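PDB 2B78: hypothetical protein SMU.776 from Streptococcus mutans, which probably transfers methyl groups from S-adenosylmethionine and may bind RNA, though its substrate is not known. Local coordinates for residues P171-I176 with S182-L187. Residues are numbered along the deposited sequence; the frame is centred on the assembly and turned at random.
Sequences PEQFLI and SYNVFL
Phe174 and Val185 face each other in a hydrogen-bonded pair of an antiparallel beta hairpin, and their side chains make the tight part of the contact. Two backbone bonds join them: Val185 N to Phe174 O at 2.8 Å, almost straight at 177°, and Phe174 N to Val185 O at 2.9 Å. Ile176 and Tyr183 form the next such pair.

Val185 lays CG2 over one face of the Phe174 ring, 3.9 Å from its centroid, a CH-pi contact displaced toward the rim. Phenylalanine suits this place by offering a flat face to the methyl; chi1, 60°, sets CG between its own backbone N and carbonyl carbon, swinging the ring across to the partner strand. Leu187 meets the same ring at its edge, with CD1 4.0 Å from Phe174 CZ. Farther along, Ile176 brings CG1 to 4.0 Å from Val185 CG1, while its CD1 rests against CB of Tyr183. Branched valine and isoleucine suit extended strands.

On the other face Asn184 is buried but Leu175 is exposed; leucine's flexible chain lets CD2 lie over the Asn184 backbone, 3.7 Å from its CA. Beyond the paired strands, exposed Gln173 lies with its aliphatic CG beside CB of Phe186. On the side of Pro171 and Leu187, a water lies 2.8 Å from Pro171 O, to which it can donate, and accepts from Leu187 N at 2.8 Å.

Helix 247-257 packs against Leu175, Ser182 and Asn184; its His254 NE2 hydrogen-bonds to Asn184 O, and the His254 and Tyr183 rings meet edge-to-face. Tyr115 of strand 110-115 packs on Phe174, Val185 and Leu187, while Tyr183 reaches helix 225-232. Phe186, just past the second strand, lies close to Arg246, a residue seen binding S-adenosyl-L-homocysteine, so the hairpin's end probably borders that site.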
ATOM      1  N   PRO A 171     -19.135  -5.195  11.507  1.00 22.36           N
ATOM      2  CA  PRO A 171     -18.853  -6.459  12.190  1.00 22.42           C
ATOM      3  C   PRO A 171     -17.343  -6.475  12.386  1.00 23.31           C
ATOM      4  O   PRO A 171     -16.618  -5.911  11.564  1.00 24.20           O
ATOM      5  CB  PRO A 171     -19.312  -7.505  11.177  1.00 21.82           C
ATOM      6  CG  PRO A 171     -20.451  -6.820  10.484  1.00 21.41           C
ATOM      7  CD  PRO A 171     -19.898  -5.422  10.266  1.00 22.75           C
ATOM      8  N   GLU A 172     -16.856  -7.106  13.451  1.00 24.20           N
ATOM      9  CA  GLU A 172     -15.417  -7.133  13.686  1.00 24.29           C
ATOM     10  C   GLU A 172     -14.688  -7.642  12.452  1.00 23.95           C
ATOM     11  O   GLU A 172     -13.587  -7.179  12.144  1.00 25.47           O
ATOM     12  CB  GLU A 172     -15.075  -7.984  14.906  1.00 25.87           C
ATOM     13  CG  GLU A 172     -15.340  -7.270  16.239  1.00 28.82           C
ATOM     14  CD  GLU A 172     -14.754  -5.863  16.286  1.00 30.95           C
ATOM     15  OE1 GLU A 172     -13.557  -5.692  15.959  1.00 31.46           O
ATOM     16  OE2 GLU A 172     -15.493  -4.923  16.657  1.00 31.01           O
ATOM     17  N   GLN A 173     -15.325  -8.571  11.741  1.00 22.24           N
ATOM     18  CA  GLN A 173     -14.781  -9.137  10.508  1.00 20.44           C
ATOM     19  C   GLN A 173     -15.911  -9.351   9.510  1.00 18.62           C
ATOM     20  O   GLN A 173     -16.980  -9.842   9.875  1.00 18.90           O
ATOM     21  CB  GLN A 173     -14.087 -10.473  10.783  1.00 20.68           C
ATOM     22  CG  GLN A 173     -12.734 -10.328  11.441  1.00 22.12           C
ATOM     23  CD  GLN A 173     -12.077 -11.663  11.719  1.00 23.75           C
ATOM     24  OE1 GLN A 173     -12.045 -12.543  10.859  1.00 22.69           O
ATOM     25  NE2 GLN A 173     -11.536 -11.818  12.926  1.00 22.92           N
ATOM     26  N   PHE A 174     -15.682  -8.974   8.255  1.00 16.03           N
ATOM     27  CA  PHE A 174     -16.694  -9.144   7.222  1.00 13.26           C
ATOM     28  C   PHE A 174     -16.023  -9.330   5.867  1.00 14.18           C
ATOM     29  O   PHE A 174     -14.817  -9.121   5.736  1.00 13.71           O
ATOM     30  CB  PHE A 174     -17.650  -7.939   7.200  1.00 12.47           C
ATOM     31  CG  PHE A 174     -16.974  -6.613   6.925  1.00  8.97           C
ATOM     32  CD1 PHE A 174     -16.817  -6.149   5.618  1.00 10.95           C
ATOM     33  CD2 PHE A 174     -16.488  -5.838   7.973  1.00  7.90           C
ATOM     34  CE1 PHE A 174     -16.178  -4.920   5.358  1.00  9.26           C
ATOM     35  CE2 PHE A 174     -15.852  -4.612   7.732  1.00  8.55           C
ATOM     36  CZ  PHE A 174     -15.695  -4.152   6.427  1.00 10.14           C
ATOM     37  N   LEU A 175     -16.802  -9.719   4.863  1.00 13.41           N
ATOM     38  CA  LEU A 175     -16.266  -9.950   3.529  1.00 13.01           C
ATOM     39  C   LEU A 175     -16.496  -8.784   2.579  1.00 13.67           C
ATOM     40  O   LEU A 175     -17.466  -8.030   2.716  1.00 14.42           O
ATOM     41  CB  LEU A 175     -16.912 -11.192   2.914  1.00 11.90           C
ATOM     42  CG  LEU A 175     -16.834 -12.534   3.643  1.00 13.41           C
ATOM     43  CD1 LEU A 175     -17.730 -13.551   2.921  1.00 11.13           C
ATOM     44  CD2 LEU A 175     -15.400 -13.011   3.707  1.00  9.67           C
ATOM     45  N   ILE A 176     -15.571  -8.625   1.636  1.00 13.19           N
ATOM     46  CA  ILE A 176     -15.692  -7.620   0.589  1.00 11.76           C
ATOM     47  C   ILE A 176     -15.371  -8.398  -0.676  1.00 12.86           C
ATOM     48  O   ILE A 176     -14.962  -9.569  -0.599  1.00 13.36           O
ATOM     49  CB  ILE A 176     -14.721  -6.408   0.779  1.00 12.83           C
ATOM     50  CG1 ILE A 176     -13.266  -6.866   0.882  1.00 11.62           C
ATOM     51  CG2 ILE A 176     -15.129  -5.608   2.031  1.00 10.67           C
ATOM     52  CD1 ILE A 176     -12.579  -7.048  -0.462  1.00 14.56           C
ATOM     53  N   SER A 182     -14.178 -13.196  -2.966  1.00 15.53           N
ATOM     54  CA  SER A 182     -14.296 -12.687  -1.597  1.00 15.51           C
ATOM     55  C   SER A 182     -13.031 -12.716  -0.765  1.00 16.79           C
ATOM     56  O   SER A 182     -12.194 -13.606  -0.916  1.00 17.37           O
ATOM     57  CB  SER A 182     -15.388 -13.464  -0.847  1.00 15.18           C
ATOM     58  OG  SER A 182     -16.642 -13.338  -1.495  1.00 15.43           O
ATOM     59  N   TYR A 183     -12.918 -11.734   0.130  1.00 16.95           N
ATOM     60  CA  TYR A 183     -11.791 -11.608   1.042  1.00 16.30           C
ATOM     61  C   TYR A 183     -12.337 -11.157   2.397  1.00 15.18           C
ATOM     62  O   TYR A 183     -13.219 -10.298   2.463  1.00 15.93           O
ATOM     63  CB  TYR A 183     -10.800 -10.554   0.543  1.00 17.55           C
ATOM     64  CG  TYR A 183     -10.065 -10.939  -0.717  1.00 17.93           C
ATOM     65  CD1 TYR A 183      -8.969 -11.795  -0.671  1.00 17.99           C
ATOM     66  CD2 TYR A 183     -10.474 -10.456  -1.954  1.00 18.78           C
ATOM     67  CE1 TYR A 183      -8.288 -12.167  -1.837  1.00 16.96           C
ATOM     68  CE2 TYR A 183      -9.805 -10.820  -3.124  1.00 19.75           C
ATOM     69  CZ  TYR A 183      -8.712 -11.676  -3.052  1.00 17.29           C
ATOM     70  OH  TYR A 183      -8.042 -12.023  -4.203  1.00 16.17           O
ATOM     71  N   ASN A 184     -11.801 -11.739   3.462  1.00 13.27           N
ATOM     72  CA  ASN A 184     -12.198 -11.427   4.831  1.00 12.85           C
ATOM     73  C   ASN A 184     -11.350 -10.269   5.369  1.00 12.71           C
ATOM     74  O   ASN A 184     -10.118 -10.330   5.368  1.00 11.96           O
ATOM     75  CB  ASN A 184     -12.029 -12.680   5.709  1.00 12.92           C
ATOM     76  CG  ASN A 184     -12.293 -12.413   7.186  1.00 13.75           C
ATOM     77  OD1 ASN A 184     -11.384 -12.063   7.945  1.00 15.92           O
ATOM     78  ND2 ASN A 184     -13.541 -12.575   7.602  1.00 11.28           N
ATOM     79  N   VAL A 185     -12.020  -9.210   5.817  1.00 12.32           N
ATOM     80  CA  VAL A 185     -11.330  -8.041   6.347  1.00 11.53           C
ATOM     81  C   VAL A 185     -11.865  -7.624   7.713  1.00 11.48           C
ATOM     82  O   VAL A 185     -12.914  -8.103   8.170  1.00 12.47           O
ATOM     83  CB  VAL A 185     -11.434  -6.825   5.377  1.00 11.37           C
ATOM     84  CG1 VAL A 185     -10.862  -7.196   4.006  1.00  9.03           C
ATOM     85  CG2 VAL A 185     -12.879  -6.372   5.243  1.00 10.55           C
ATOM     86  N   PHE A 186     -11.133  -6.721   8.353  1.00 11.04           N
ATOM     87  CA  PHE A 186     -11.487  -6.212   9.672  1.00 11.42           C
ATOM     88  C   PHE A 186     -11.012  -4.763   9.729  1.00 12.21           C
ATOM     89  O   PHE A 186      -9.909  -4.457   9.276  1.00 13.54           O
ATOM     90  CB  PHE A 186     -10.837  -7.087  10.764  1.00 10.37           C
ATOM     91  CG  PHE A 186      -9.411  -7.507  10.470  1.00 10.07           C
ATOM     92  CD1 PHE A 186      -8.330  -6.740  10.914  1.00 10.10           C
ATOM     93  CD2 PHE A 186      -9.152  -8.680   9.771  1.00  8.16           C
ATOM     94  CE1 PHE A 186      -7.010  -7.143  10.663  1.00  9.19           C
ATOM     95  CE2 PHE A 186      -7.839  -9.094   9.512  1.00  9.09           C
ATOM     96  CZ  PHE A 186      -6.768  -8.326   9.960  1.00  9.55           C
ATOM     97  N   LEU A 187     -11.837  -3.874  10.284  1.00 12.12           N
ATOM     98  CA  LEU A 187     -11.510  -2.453  10.316  1.00 12.96           C
ATOM     99  C   LEU A 187     -11.088  -1.846  11.640  1.00 14.25           C
ATOM    100  O   LEU A 187     -10.661  -0.687  11.668  1.00 12.79           O
ATOM    101  CB  LEU A 187     -12.693  -1.634   9.780  1.00 11.18           C
ATOM    102  CG  LEU A 187     -13.085  -1.845   8.323  1.00 11.23           C
ATOM    103  CD1 LEU A 187     -14.167  -0.841   7.949  1.00 11.07           C
ATOM    104  CD2 LEU A 187     -11.853  -1.673   7.436  1.00 10.24           C
TER
HETATM  105  O   HOH W   1     -14.514  -4.149  11.124  1.00 21.50           O